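Local coordinates for putative glyoxalase superfamily protein (Ralstonia eutropha, PDB 3IUZ) that probably acts as an iron(II)-dependent dioxygenase of the 2-oxoadipate dioxygenase/decarboxylase (2-hydroxyglutarate synthase) family, at residues 113-118 with 127-132; 241-246 with 305-310. All blocks are in the same frame, centred on the assembly; numbering follows the deposited sequence.

Contact 1: residues 113-118 with 127-132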
loop_
_atom_site.group_PDB
_atom_site.type_symbol
_atom_site.label_atom_id
_atom_site.label_comp_id
_atom_site.label_asym_id
_atom_site.label_seq_id
_atom_site.Cartn_x
_atom_site.Cartn_y
_atom_site.Cartn_z
ATOM N N ARG A 113 13.103 -1.922 7.393
ATOM C CA ARG A 113 13.607 -3.205 7.814
ATOM C C ARG A 113 12.444 -4.115 8.069
ATOM O O ARG A 113 11.397 -3.679 8.527
ATOM C CB ARG A 113 14.349 -3.083 9.134
ATOM C CG ARG A 113 15.586 -2.236 9.039
ATOM C CD ARG A 113 16.189 -2.062 10.428
ATOM N NE ARG A 113 17.418 -1.289 10.348
ATOM C CZ ARG A 113 17.925 -0.565 11.351
ATOM N NH1 ARG A 113 17.289 -0.486 12.522
ATOM N NH2 ARG A 113 19.072 0.102 11.177
ATOM N N LEU A 114 12.638 -5.396 7.806
ATOM C CA LEU A 114 11.664 -6.417 8.153
ATOM C C LEU A 114 11.321 -6.296 9.619
ATOM O O LEU A 114 12.210 -6.231 10.473
ATOM C CB LEU A 114 12.234 -7.811 7.855
ATOM C CG LEU A 114 11.328 -8.989 8.157
ATOM C CD1 LEU A 114 10.128 -9.005 7.197
ATOM C CD2 LEU A 114 12.203 -10.262 8.113
ATOM N N ASN A 115 10.038 -6.232 9.920
ATOM C CA ASN A 115 9.612 -6.133 11.309
ATOM C C ASN A 115 8.743 -7.305 11.801
ATOM O O ASN A 115 8.408 -7.342 12.961
ATOM C CB ASN A 115 8.883 -4.809 11.510
ATOM C CG ASN A 115 8.813 -4.380 12.956
ATOM O OD1 ASN A 115 9.813 -4.385 13.643
ATOM N ND2 ASN A 115 7.628 -3.943 13.403
ATOM N N GLY A 116 8.359 -8.229 10.929
ATOM C CA GLY A 116 7.462 -9.308 11.336
ATOM C C GLY A 116 7.178 -10.237 10.166
ATOM O O GLY A 116 7.132 -9.796 9.015
ATOM N N ASN A 117 7.016 -11.509 10.505
ATOM C CA ASN A 117 6.720 -12.549 9.545
ATOM C C ASN A 117 5.396 -13.178 9.933
ATOM O O ASN A 117 5.230 -13.647 11.067
ATOM C CB ASN A 117 7.815 -13.609 9.547
ATOM C CG ASN A 117 7.577 -14.690 8.510
ATOM O OD1 ASN A 117 7.598 -14.429 7.312
ATOM N ND2 ASN A 117 7.342 -15.906 8.973
ATOM N N TYR A 118 4.443 -13.148 9.006
ATOM C CA TYR A 118 3.090 -13.602 9.289
ATOM C C TYR A 118 2.584 -14.570 8.230
ATOM O O TYR A 118 2.048 -14.136 7.227
ATOM C CB TYR A 118 2.163 -12.396 9.321
ATOM C CG TYR A 118 2.629 -11.378 10.309
ATOM C CD1 TYR A 118 2.401 -11.558 11.664
ATOM C CD2 TYR A 118 3.379 -10.271 9.900
ATOM C CE1 TYR A 118 2.873 -10.645 12.587
ATOM C CE2 TYR A 118 3.845 -9.345 10.805
ATOM C CZ TYR A 118 3.576 -9.534 12.153
ATOM O OH TYR A 118 4.023 -8.622 13.066
ATOM N N GLY A 127 2.670 -13.105 4.690
ATOM C CA GLY A 127 2.744 -11.671 4.905
ATOM C C GLY A 127 3.944 -11.279 5.735
ATOM O O GLY A 127 4.357 -12.037 6.613
ATOM N N ARG A 128 4.511 -10.121 5.422
ATOM C CA ARG A 128 5.669 -9.578 6.159
ATOM C C ARG A 128 5.472 -8.091 6.364
ATOM O O ARG A 128 5.018 -7.376 5.466
ATOM C CB ARG A 128 6.956 -9.820 5.387
ATOM C CG ARG A 128 7.290 -11.270 5.216
ATOM C CD ARG A 128 8.644 -11.531 4.540
ATOM N NE ARG A 128 8.929 -12.977 4.324
ATOM C CZ ARG A 128 8.512 -13.709 3.292
ATOM N NH1 ARG A 128 7.710 -13.205 2.366
ATOM N NH2 ARG A 128 8.890 -14.978 3.190
ATOM N N SER A 129 5.827 -7.595 7.531
ATOM C CA SER A 129 5.753 -6.162 7.776
ATOM C C SER A 129 7.141 -5.533 7.741
ATOM O O SER A 129 8.146 -6.185 8.104
ATOM C CB SER A 129 5.081 -5.894 9.108
ATOM O OG SER A 129 5.895 -6.409 10.161
ATOM N N TYR A 130 7.168 -4.294 7.268
ATOM C CA TYR A 130 8.374 -3.447 7.119
ATOM C C TYR A 130 8.160 -2.139 7.864
ATOM O O TYR A 130 7.210 -1.387 7.592
ATOM C CB TYR A 130 8.659 -3.185 5.610
ATOM C CG TYR A 130 9.135 -4.448 4.998
ATOM C CD1 TYR A 130 10.459 -4.833 5.149
ATOM C CD2 TYR A 130 8.221 -5.381 4.467
ATOM C CE1 TYR A 130 10.926 -6.062 4.652
ATOM C CE2 TYR A 130 8.644 -6.604 3.993
ATOM C CZ TYR A 130 10.001 -6.951 4.084
ATOM O OH TYR A 130 10.405 -8.179 3.651
ATOM N N ALA A 131 9.067 -1.845 8.798
ATOM C CA ALA A 131 9.020 -0.600 9.563
ATOM C C ALA A 131 10.242 0.210 9.280
ATOM O O ALA A 131 11.341 -0.329 9.107
ATOM C CB ALA A 131 8.942 -0.875 11.104
ATOM N N HIS A 132 10.064 1.512 9.323
ATOM C CA HIS A 132 11.152 2.421 9.012
ATOM C C HIS A 132 12.128 2.580 10.166
ATOM O O HIS A 132 11.741 2.931 11.297
ATOM C CB HIS A 132 10.628 3.769 8.543
ATOM C CG HIS A 132 11.632 4.505 7.739
ATOM N ND1 HIS A 132 12.653 5.217 8.329
ATOM C CD2 HIS A 132 11.831 4.588 6.396
ATOM C CE1 HIS A 132 13.442 5.710 7.385
ATOM N NE2 HIS A 132 12.947 5.375 6.198
HETATM O O HOH W 1 5.283 -5.340 12.404
HETATM O O HOH W 2 10.506 -13.783 6.615
#
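Ser129 sits opposite two residues at once, Asn115 and Gly116, and the contact is tightest around it. Its carbonyl oxygen takes a short, almost straight bond from Asn115 N (2.6 Å, 174° at the hydrogen) and a weak one from Gly116 N at 3.5 Å, while Gly116 O accepts Ser129 N in return. The hydroxyl of Ser129, held between the backbone N and the carbonyl carbon (chi1 65°), rises on the face shared with Tyr118 and Ala131. There OG lies in the plane of the Tyr118 ring, at its edge, 3.6 Å from CE2. A single water accepts from both Ser129 OG (2.6 Å) and Asn115 ND2, so the two polar ends are joined without touching directly. Asn115 CB and CG rest against the methyl of Ala131, and Tyr118 OH is hydrogen-bonded to Phe325 N.

On the face of Leu114, Asn117, Arg128 and Tyr130, only Tyr130 is buried. Leu114 crosses it obliquely, CD1 against the hydroxyl end, 3.7 Å from CZ, and the same methyl meets Arg128 CB; Tyr130 OH itself bonds Glu100. The solvent side lies at exposed Leu114 and Asn117. Here Asn117 and Arg128 run side by side in the same direction, their amide and guanidinium planes 42° apart, and are linked through water. Water 2 lies in the guanidinium plane, accepting from Arg128 NE at 2.9 Å and donating to Asn117 OD1. Asn117 was modelled in two conformers, so its half of this bridge is tentative. Arg128 also forms a salt bridge with Glu146.

Paired backbone bonds, Arg113 with Ala131 and Tyr118 with Gly127, close the two ends. Between them, the extra residue makes a classic beta bulge in an antiparallel beta hairpin, whose strand 125-132 pairs antiparallel with strand 141-147 in the mixed sheet.

Contact 2: residues 241-246 with 305-310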
loop_
_atom_site.group_PDB
_atom_site.type_symbol
_atom_site.label_atom_id
_atom_site.label_comp_id
_atom_site.label_asym_id
_atom_site.label_seq_id
_atom_site.Cartn_x
_atom_site.Cartn_y
_atom_site.Cartn_z
ATOM N N ASP A 241 -5.625 3.433 9.287
ATOM C CA ASP A 241 -5.606 4.722 9.989
ATOM C C ASP A 241 -5.579 4.331 11.450
ATOM O O ASP A 241 -6.442 3.566 11.903
ATOM C CB ASP A 241 -6.874 5.498 9.597
ATOM C CG ASP A 241 -7.033 6.849 10.267
ATOM O OD1 ASP A 241 -6.233 7.238 11.159
ATOM O OD2 ASP A 241 -8.004 7.562 9.870
ATOM N N ARG A 242 -4.576 4.839 12.168
ATOM C CA ARG A 242 -4.381 4.493 13.570
ATOM C C ARG A 242 -5.194 5.441 14.454
ATOM O O ARG A 242 -4.920 6.659 14.490
ATOM C CB ARG A 242 -2.898 4.545 13.967
ATOM C CG ARG A 242 -2.658 4.048 15.384
ATOM C CD ARG A 242 -1.185 4.286 15.820
ATOM N NE ARG A 242 -0.245 3.691 14.854
ATOM C CZ ARG A 242 1.055 3.904 14.833
ATOM N NH1 ARG A 242 1.597 4.765 15.688
ATOM N NH2 ARG A 242 1.827 3.266 13.949
ATOM N N VAL A 243 -6.187 4.887 15.147
ATOM C CA VAL A 243 -7.148 5.666 15.930
ATOM C C VAL A 243 -7.124 5.215 17.370
ATOM O O VAL A 243 -6.612 4.122 17.707
ATOM C CB VAL A 243 -8.604 5.586 15.343
ATOM C CG1 VAL A 243 -8.639 6.160 13.899
ATOM C CG2 VAL A 243 -9.142 4.118 15.336
ATOM N N ASP A 244 -7.673 6.066 18.248
ATOM C CA ASP A 244 -7.682 5.783 19.684
ATOM C C ASP A 244 -8.571 4.630 20.035
ATOM O O ASP A 244 -8.286 3.919 20.999
ATOM C CB ASP A 244 -8.216 6.969 20.489
ATOM C CG ASP A 244 -7.276 8.167 20.495
ATOM O OD1 ASP A 244 -6.038 8.001 20.313
ATOM O OD2 ASP A 244 -7.805 9.283 20.707
ATOM N N ASP A 245 -9.678 4.464 19.312
ATOM C CA ASP A 245 -10.676 3.477 19.684
ATOM C C ASP A 245 -11.491 2.967 18.514
ATOM O O ASP A 245 -12.469 3.593 18.106
ATOM C CB ASP A 245 -11.643 4.047 20.760
ATOM C CG ASP A 245 -12.813 3.090 21.088
ATOM O OD1 ASP A 245 -12.730 1.855 20.939
ATOM O OD2 ASP A 245 -13.862 3.597 21.484
ATOM N N VAL A 246 -11.140 1.789 18.005
ATOM C CA VAL A 246 -11.811 1.291 16.829
ATOM C C VAL A 246 -13.246 0.938 17.128
ATOM O O VAL A 246 -14.065 0.962 16.205
ATOM C CB VAL A 246 -11.143 0.022 16.156
ATOM C CG1 VAL A 246 -9.887 0.392 15.472
ATOM C CG2 VAL A 246 -10.970 -1.112 17.165
ATOM N N PHE A 305 -9.180 0.729 9.944
ATOM C CA PHE A 305 -8.843 1.374 11.193
ATOM C C PHE A 305 -8.122 0.389 12.108
ATOM O O PHE A 305 -8.428 -0.809 12.127
ATOM C CB PHE A 305 -10.095 1.838 11.919
ATOM C CG PHE A 305 -10.882 2.838 11.167
ATOM C CD1 PHE A 305 -10.473 4.142 11.082
ATOM C CD2 PHE A 305 -12.028 2.470 10.503
ATOM C CE1 PHE A 305 -11.196 5.087 10.366
ATOM C CE2 PHE A 305 -12.757 3.446 9.804
ATOM C CZ PHE A 305 -12.315 4.738 9.748
ATOM N N ILE A 306 -7.204 0.925 12.917
ATOM C CA ILE A 306 -6.438 0.085 13.822
ATOM C C ILE A 306 -6.215 0.862 15.106
ATOM O O ILE A 306 -6.029 2.074 15.073
ATOM C CB ILE A 306 -5.081 -0.304 13.210
ATOM C CG1 ILE A 306 -4.379 -1.399 14.044
ATOM C CG2 ILE A 306 -4.187 0.927 13.012
ATOM C CD1 ILE A 306 -3.306 -2.188 13.165
ATOM N N THR A 307 -6.284 0.153 16.228
ATOM C CA THR A 307 -5.825 0.674 17.508
ATOM C C THR A 307 -4.650 -0.210 18.003
ATOM O O THR A 307 -4.712 -1.454 17.940
ATOM C CB THR A 307 -6.979 0.748 18.555
ATOM O OG1 THR A 307 -7.870 1.811 18.212
ATOM C CG2 THR A 307 -6.442 1.005 19.963
ATOM N N ARG A 308 -3.580 0.424 18.447
ATOM C CA ARG A 308 -2.388 -0.302 18.889
ATOM C C ARG A 308 -2.116 0.157 20.312
ATOM O O ARG A 308 -1.813 1.329 20.543
ATOM C CB ARG A 308 -1.174 0.008 18.030
ATOM C CG ARG A 308 -1.250 -0.456 16.640
ATOM C CD ARG A 308 0.022 -0.002 15.900
ATOM N NE ARG A 308 0.049 -0.485 14.527
ATOM C CZ ARG A 308 0.188 -1.751 14.166
ATOM N NH1 ARG A 308 0.378 -2.736 15.058
ATOM N NH2 ARG A 308 0.199 -2.026 12.875
ATOM N N ASP A 309 -2.217 -0.771 21.247
ATOM C CA ASP A 309 -1.914 -0.473 22.619
ATOM C C ASP A 309 -0.428 -0.147 22.766
ATOM O O ASP A 309 0.421 -0.686 22.040
ATOM C CB ASP A 309 -2.237 -1.672 23.500
ATOM C CG ASP A 309 -3.705 -1.798 23.817
ATOM O OD1 ASP A 309 -4.526 -0.993 23.322
ATOM O OD2 ASP A 309 -4.013 -2.752 24.573
ATOM N N ARG A 310 -0.127 0.714 23.724
ATOM C CA ARG A 310 1.260 1.046 24.062
ATOM C C ARG A 310 1.762 0.107 25.156
ATOM O O ARG A 310 0.977 -0.346 25.992
ATOM C CB ARG A 310 1.352 2.521 24.491
HETATM O O HOH W 3 -3.984 3.206 18.608
#
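Asp241 and Val243 hold strand residue Ile306 between them in parallel pairing: Ile306 N donates to Asp241 O at 2.9 Å, and Val243 N donates to Ile306 O at 2.8 Å, nearly along the C=O axis. Beyond this point a side chain takes part. In one of its two modelled conformers, Thr307 has OG1 anti to its own carbonyl carbon (chi1 -72°), which brings the hydroxyl to Val243 O at 2.7 Å, well above the carbonyl plane, 51° out of it. Thr307 OG1 also receives a weak bond from Val246 N; both links are tentative, given the second conformer. Val243 O accepts from water 3 as well, which in turn takes the N-H of Arg308, so the two segments remain bridged as they separate.

Apolar groups pack about Phe305. Val246 CG1 reaches Phe305 CB at 3.8 Å, and Val243 CG1 meets ring atom CD1 of Phe305 at 3.9 Å. Asp241 lies alongside the ring, its OD2 bonded to Tyr303 OH and its OD1 to Val79 N.

Near Ile306, the guanidinium groups of Arg242 and Arg308 stand at 90° to each other, with Arg242 NH2 4.2 Å from Arg308 NE. Ile306 CD1 lies over the rim of one face of the Arg308 guanidinium, 3.5 Å above its plane. Asp81 forms salt bridges with both arginines and probably offsets their repulsion; Asp322 O and Gly324 O bind Arg308 further, and Phe325 makes a cation-pi contact with it.

Asp245 is the N-cap of helix 246-252, whose Leu249 packs on Val243 and Phe305. The contact thus lies where strand 238-242, flanked by strands 80-87 and 293-306, leads through residues 243-245 into that helix.

How the contacts relate
Contacts 1 and 2 belong to the same mixed sheet but do not touch: their centres are 19 Å apart and their nearest atoms about 7 Å. From strand 125-132 of contact 1 the sheet runs through strands 141-147 and 80-87 to strand 238-242 of contact 2, so an antiparallel hairpin and a parallel pair are parts of one framework. Phe325, near the C-terminus, connects them more directly, since its N is bonded to Tyr118 OH and its ring makes a cation-pi contact with Arg308. A hexaethylene glycol, probably from the crystallisation liquor, is hydrogen-bonded to Arg113 NE in contact 1; it does not by itself locate the active site.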